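Local structure of imelysin (Bacteroides ovatus ATCC 8483, 3OYV) at residues 19-22 / 23-27; 255-258 / 259-263. The protein is an imelysin-like protein, classed as a peptidase, that is probably involved in bacterial iron uptake. All blocks are in the same frame, centred on the assembly; numbering follows the deposited sequence.

Contact 1. Residues 19-22 / 23-27; sequences ENAS and SWHNY
The carbonyl oxygen of Asn20 receives the amide of Trp24, Trp24 N to Asn20 O 2.9 Å, with the donor nearly along the C=O axis. This is the opening i to i+4 bond of the helix 21-47, and the contact is the first turn of that helix. His25 N to Ala21 O repeats it at 2.9 Å, and the amide of Asn26 meets Ser22 O at an almost straight 172°.

One residue further back the turn is continued by solvent: a water accepts from Ser23 N and donates to Glu19 O, each bond 3.0 Å long. The direct amide-to-carbonyl bond of the following residues is thus replaced here by a bridge through one water molecule.

Asn20 and Trp24 run side by side in the same direction. The amide is turned 46° from the indole plane, and Asn20 OD1 lies 3.5 Å from Trp24 CE3, on the six-membered ring. Asn20 CG is tucked between its backbone N and carbonyl carbon, and the amide also reaches back to Thr17 N through OD1 and to Asp15 O through ND2, tying the N-terminal segment to the helix start.

The imidazole of His25 lies with one face over its own helix. Its CG sits anti to the carbonyl carbon (chi1 -62°), which places the ring above Ala21 O, 3.1 Å from the plane and displaced toward the rim, while NE2 bonds Tyr16 OH. An alanine here is likely to leave that tyrosine hydroxyl without its imidazole partner and to uncover the ring-covered side of Ala21 O. Further round the turn, Trp24 NE1 is bonded to Leu350 O on helix 343-351, and Asn26 ND2 is held by Trp321 O.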
ATOM      1  N   GLU A  19     -32.776   4.900   3.124  1.00 15.00           N
ATOM      2  CA  GLU A  19     -32.906   4.551   4.527  1.00 15.31           C
ATOM      3  C   GLU A  19     -31.554   4.375   5.210  1.00 14.89           C
ATOM      4  O   GLU A  19     -31.454   4.592   6.409  1.00 16.36           O
ATOM      5  CB  GLU A  19     -33.744   3.284   4.661  1.00 17.44           C
ATOM      6  CG  GLU A  19     -35.231   3.521   4.450  1.00 22.44           C
ATOM      7  CD  GLU A  19     -35.605   3.713   2.979  1.00 27.55           C
ATOM      8  OE1 GLU A  19     -34.893   3.169   2.075  1.00 28.00           O
ATOM      9  OE2 GLU A  19     -36.629   4.409   2.741  1.00 31.57           O
ATOM     10  N   ASN A  20     -30.502   3.980   4.479  1.00 13.41           N
ATOM     11  CA  ASN A  20     -29.168   3.863   5.093  1.00 13.12           C
ATOM     12  C   ASN A  20     -28.235   5.004   4.705  1.00 11.94           C
ATOM     13  O   ASN A  20     -27.094   5.053   5.168  1.00 11.38           O
ATOM     14  CB  ASN A  20     -28.507   2.504   4.841  1.00 11.96           C
ATOM     15  CG  ASN A  20     -28.259   2.234   3.380  1.00 12.58           C
ATOM     16  OD1 ASN A  20     -27.998   3.160   2.614  1.00 14.06           O
ATOM     17  ND2 ASN A  20     -28.271   0.950   2.991  1.00 17.33           N
ATOM     18  N   ALA A  21     -28.743   5.989   3.949  1.00 11.30           N
ATOM     19  CA  ALA A  21     -27.876   7.017   3.382  1.00 12.59           C
ATOM     20  C   ALA A  21     -27.193   7.846   4.461  1.00 12.06           C
ATOM     21  O   ALA A  21     -26.027   8.179   4.344  1.00 11.02           O
ATOM     22  CB  ALA A  21     -28.688   7.931   2.471  1.00 14.04           C
ATOM     23  N   SER A  22     -27.894   8.194   5.547  1.00 11.40           N
ATOM     24  CA  SER A  22     -27.287   9.043   6.554  0.70 10.69           C
ATOM     25  C   SER A  22     -26.138   8.330   7.245  1.00 11.29           C
ATOM     26  O   SER A  22     -25.054   8.888   7.409  1.00 11.16           O
ATOM     27  CB  SER A  22     -28.319   9.474   7.594  0.70 11.05           C
ATOM     28  OG  SER A  22     -27.709  10.343   8.501  0.70 11.54           O
ATOM     29  N   SER A  23     -26.349   7.076   7.617  1.00 10.60           N
ATOM     30  CA  SER A  23     -25.276   6.275   8.219  0.50 10.34           C
ATOM     31  C   SER A  23     -24.107   6.119   7.241  1.00 11.34           C
ATOM     32  O   SER A  23     -22.949   6.195   7.622  1.00 11.04           O
ATOM     33  CB  SER A  23     -25.789   4.886   8.611  0.50 11.07           C
ATOM     34  OG  SER A  23     -26.742   4.959   9.662  0.50  8.30           O
ATOM     35  N   TRP A  24     -24.429   5.889   5.969  1.00 11.26           N
ATOM     36  CA  TRP A  24     -23.403   5.715   4.928  1.00 10.74           C
ATOM     37  C   TRP A  24     -22.543   6.980   4.825  1.00 11.45           C
ATOM     38  O   TRP A  24     -21.305   6.910   4.811  1.00 10.89           O
ATOM     39  CB  TRP A  24     -24.070   5.413   3.590  1.00 11.55           C
ATOM     40  CG  TRP A  24     -23.257   4.628   2.618  1.00 11.10           C
ATOM     41  CD1 TRP A  24     -22.094   4.999   2.007  1.00 12.74           C
ATOM     42  CD2 TRP A  24     -23.568   3.329   2.137  1.00 12.66           C
ATOM     43  NE1 TRP A  24     -21.668   4.003   1.171  1.00 12.96           N
ATOM     44  CE2 TRP A  24     -22.560   2.965   1.219  1.00 12.75           C
ATOM     45  CE3 TRP A  24     -24.605   2.429   2.390  1.00 13.50           C
ATOM     46  CZ2 TRP A  24     -22.563   1.743   0.561  1.00 14.33           C
ATOM     47  CZ3 TRP A  24     -24.606   1.245   1.731  1.00 16.61           C
ATOM     48  CH2 TRP A  24     -23.576   0.894   0.842  1.00 16.30           C
ATOM     49  N   HIS A  25     -23.184   8.144   4.797  1.00 10.47           N
ATOM     50  CA  HIS A  25     -22.463   9.429   4.758  1.00 10.74           C
ATOM     51  C   HIS A  25     -21.560   9.588   5.960  1.00 10.43           C
ATOM     52  O   HIS A  25     -20.367   9.929   5.838  1.00 11.01           O
ATOM     53  CB  HIS A  25     -23.440  10.607   4.715  1.00 12.06           C
ATOM     54  CG  HIS A  25     -24.320  10.626   3.487  1.00 12.64           C
ATOM     55  ND1 HIS A  25     -25.454  11.415   3.391  1.00 13.72           N
ATOM     56  CD2 HIS A  25     -24.277   9.909   2.338  1.00 13.14           C
ATOM     57  CE1 HIS A  25     -26.032  11.222   2.217  1.00 13.50           C
ATOM     58  NE2 HIS A  25     -25.331  10.325   1.553  1.00 15.78           N
ATOM     59  N   ASN A  26     -22.142   9.422   7.145  1.00 10.55           N
ATOM     60  CA  ASN A  26     -21.386   9.611   8.362  1.00 10.51           C
ATOM     61  C   ASN A  26     -20.208   8.645   8.506  1.00  9.43           C
ATOM     62  O   ASN A  26     -19.125   9.043   8.972  1.00 11.00           O
ATOM     63  CB  ASN A  26     -22.323   9.507   9.559  1.00 11.10           C
ATOM     64  CG  ASN A  26     -23.209  10.751   9.705  1.00 12.89           C
ATOM     65  OD1 ASN A  26     -22.786  11.852   9.361  1.00 14.81           O
ATOM     66  ND2 ASN A  26     -24.425  10.575  10.249  1.00 14.61           N
ATOM     67  N   TYR A  27     -20.427   7.385   8.154  1.00  9.70           N
ATOM     68  CA  TYR A  27     -19.353   6.403   8.324  1.00 10.55           C
ATOM     69  C   TYR A  27     -18.259   6.592   7.274  1.00 11.12           C
ATOM     70  O   TYR A  27     -17.079   6.473   7.583  1.00 11.83           O
ATOM     71  CB  TYR A  27     -19.849   4.964   8.385  1.00 11.01           C
ATOM     72  CG  TYR A  27     -18.813   4.093   9.046  1.00  9.74           C
ATOM     73  CD1 TYR A  27     -18.413   4.340  10.362  1.00 10.60           C
ATOM     74  CD2 TYR A  27     -18.218   3.055   8.355  1.00 11.06           C
ATOM     75  CE1 TYR A  27     -17.471   3.567  10.970  1.00 10.41           C
ATOM     76  CE2 TYR A  27     -17.261   2.258   8.970  1.00 10.37           C
ATOM     77  CZ  TYR A  27     -16.894   2.520  10.287  1.00 10.75           C
ATOM     78  OH  TYR A  27     -15.951   1.737  10.936  1.00 12.41           O
TER
HETATM   79  O   HOH W   1     -29.201   6.023   7.850  1.00 13.11           O
HETATM   80  O   HOH W   2     -29.162   3.261   8.630  1.00 16.79           O

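Contact 2. Residues 255-258 / 259-263; sequences AVIV and LADNP
Leu259 opens the last turn of the helix 223-261 with its amide bonded to Ala255 O, Leu259 N to Ala255 O 3.1 Å, the donor tilted from the carbonyl plane. Its CB rests on two carbonyls of the preceding turn, Ala255 O and Val256 O. With CG anti to the backbone N (chi1 172°), the side chain is buried against Ala267, Phe268 and Ala271 of helix 265-283, and against Met28 of helix 21-47.

Ala260 N donates to Val256 O at 3.0 Å. The methyl group packs over the carbonyl side of the turn, with Ala260 CB 3.5 Å from Ile257 O, and also touches helix 21-47.

Asp261 N donates to Ile257 O, 2.9 Å, though its N-H points less squarely at the acceptor, at 146°. Here the side chains meet as well: Ile257 and Asp261 lie alongside each other, and the gamma-methyl Ile257 CG2 comes to 3.5 Å from Asp261 OD2. The carboxylate is folded back over the turn by its chi1 of -70°, bringing Asp261 CG to 3.2 Å from Ile257 O; Asp261 OD2 and Ile257 O, both acceptors, stand 3.4 Å apart without a bond. A negative group so close to the C-terminal end of the helix would probably be disfavoured by the helix dipole, a cost that its exposure to solvent may relieve.

Asn262 N still bonds Val258 O, 2.8 Å away, but its own backbone has already left helical angles, and its side chain leads off from the turn. Pro263, which has no amide hydrogen to give, follows in a polyproline-II-like conformation. The whole is a C-terminal helix end, with four successive i to i+4 bonds running out into the short connection to helix 265-283.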
ATOM      1  N   ALA A 255     -13.474  14.746  -1.424  1.00  9.18           N
ATOM      2  CA  ALA A 255     -14.361  14.065  -2.335  1.00  9.56           C
ATOM      3  C   ALA A 255     -15.468  13.313  -1.584  1.00  9.75           C
ATOM      4  O   ALA A 255     -16.636  13.258  -2.042  1.00  9.69           O
ATOM      5  CB  ALA A 255     -13.609  13.125  -3.272  1.00  9.69           C
ATOM      6  N   VAL A 256     -15.109  12.698  -0.456  1.00  9.42           N
ATOM      7  CA  VAL A 256     -16.083  12.013   0.370  1.00 10.47           C
ATOM      8  C   VAL A 256     -17.081  12.993   0.998  1.00 10.41           C
ATOM      9  O   VAL A 256     -18.259  12.704   1.040  1.00 11.79           O
ATOM     10  CB  VAL A 256     -15.349  11.139   1.417  1.00 10.57           C
ATOM     11  CG1 VAL A 256     -16.303  10.700   2.550  1.00 11.62           C
ATOM     12  CG2 VAL A 256     -14.698   9.911   0.746  1.00 12.73           C
ATOM     13  N   ILE A 257     -16.602  14.146   1.463  1.00 10.35           N
ATOM     14  CA  ILE A 257     -17.513  15.165   2.039  1.00 11.10           C
ATOM     15  C   ILE A 257     -18.517  15.633   0.944  1.00  9.99           C
ATOM     16  O   ILE A 257     -19.719  15.747   1.206  1.00 12.03           O
ATOM     17  CB  ILE A 257     -16.721  16.365   2.672  1.00 11.85           C
ATOM     18  CG1 ILE A 257     -15.884  15.929   3.888  1.00 13.87           C
ATOM     19  CG2 ILE A 257     -17.690  17.513   3.048  1.00 12.96           C
ATOM     20  CD1 ILE A 257     -16.677  15.392   5.038  1.00 16.80           C
ATOM     21  N   VAL A 258     -18.052  15.857  -0.285  1.00 10.36           N
ATOM     22  CA  VAL A 258     -18.960  16.329  -1.345  1.00 10.13           C
ATOM     23  C   VAL A 258     -20.003  15.263  -1.664  1.00 11.91           C
ATOM     24  O   VAL A 258     -21.185  15.583  -1.831  1.00 12.59           O
ATOM     25  CB  VAL A 258     -18.197  16.790  -2.607  1.00  9.59           C
ATOM     26  CG1 VAL A 258     -19.160  17.152  -3.760  1.00 12.27           C
ATOM     27  CG2 VAL A 258     -17.310  17.975  -2.253  1.00 11.15           C
ATOM     28  N   LEU A 259     -19.580  13.990  -1.678  1.00 11.69           N
ATOM     29  CA  LEU A 259     -20.488  12.874  -1.896  1.00 11.90           C
ATOM     30  C   LEU A 259     -21.564  12.834  -0.807  1.00 12.65           C
ATOM     31  O   LEU A 259     -22.758  12.627  -1.128  1.00 16.17           O
ATOM     32  CB  LEU A 259     -19.698  11.563  -1.974  1.00 11.94           C
ATOM     33  CG  LEU A 259     -20.461  10.234  -2.023  1.00 11.43           C
ATOM     34  CD1 LEU A 259     -21.418  10.055  -3.145  1.00 14.62           C
ATOM     35  CD2 LEU A 259     -19.442   9.092  -2.061  1.00 12.50           C
ATOM     36  N   ALA A 260     -21.156  13.029   0.450  1.00 13.30           N
ATOM     37  CA  ALA A 260     -22.091  13.041   1.566  1.00 14.53           C
ATOM     38  C   ALA A 260     -23.067  14.225   1.446  1.00 15.56           C
ATOM     39  O   ALA A 260     -24.276  14.079   1.714  1.00 18.37           O
ATOM     40  CB  ALA A 260     -21.342  13.091   2.899  1.00 16.42           C
ATOM     41  N   ASP A 261     -22.570  15.366   1.002  1.00 15.25           N
ATOM     42  CA  ASP A 261     -23.378  16.588   0.957  1.00 15.73           C
ATOM     43  C   ASP A 261     -24.315  16.636  -0.249  1.00 15.47           C
ATOM     44  O   ASP A 261     -25.362  17.285  -0.182  1.00 18.50           O
ATOM     45  CB  ASP A 261     -22.466  17.832   0.918  1.00 14.25           C
ATOM     46  CG  ASP A 261     -21.722  18.082   2.220  1.00 14.70           C
ATOM     47  OD1 ASP A 261     -22.101  17.524   3.289  1.00 21.36           O
ATOM     48  OD2 ASP A 261     -20.761  18.875   2.180  1.00 15.22           O
ATOM     49  N   ASN A 262     -23.939  15.994  -1.344  1.00 13.39           N
ATOM     50  CA  ASN A 262     -24.686  16.033  -2.586  1.00 14.85           C
ATOM     51  C   ASN A 262     -24.559  14.668  -3.284  1.00 14.16           C
ATOM     52  O   ASN A 262     -23.866  14.493  -4.285  1.00 15.50           O
ATOM     53  CB  ASN A 262     -24.199  17.198  -3.473  1.00 14.94           C
ATOM     54  CG  ASN A 262     -25.101  17.443  -4.661  1.00 17.05           C
ATOM     55  OD1 ASN A 262     -26.047  16.685  -4.882  1.00 19.75           O
ATOM     56  ND2 ASN A 262     -24.819  18.503  -5.428  1.00 16.77           N
ATOM     57  N   PRO A 263     -25.217  13.664  -2.708  1.00 14.61           N
ATOM     58  CA  PRO A 263     -25.025  12.327  -3.232  1.00 15.19           C
ATOM     59  C   PRO A 263     -25.625  12.131  -4.618  1.00 15.41           C
ATOM     60  O   PRO A 263     -26.724  12.622  -4.890  1.00 18.08           O
ATOM     61  CB  PRO A 263     -25.680  11.435  -2.185  1.00 17.18           C
ATOM     62  CG  PRO A 263     -26.508  12.305  -1.365  1.00 15.76           C
ATOM     63  CD  PRO A 263     -26.032  13.679  -1.485  1.00 14.36           C
TER

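From the N terminus, the chain reaches contact 1 where the segment carrying Tyr16 and Thr17 turns into helix 21-47; contact 2 comes more than two hundred residues later, where helix 223-261 ends ahead of helix 265-283. Each is a local turn, closing no long loop, and they stand in series without nesting or crossing. In space their centres are about 11 Å apart and His25 joins them: His25 NE2 lies 3.7 Å from Pro263 CG, and His25 ND1 is 3.4 Å from Ala260 O, a packing approach. The beginning of one helix is thus packed against the end of another, bringing together parts of the fold far apart in sequence.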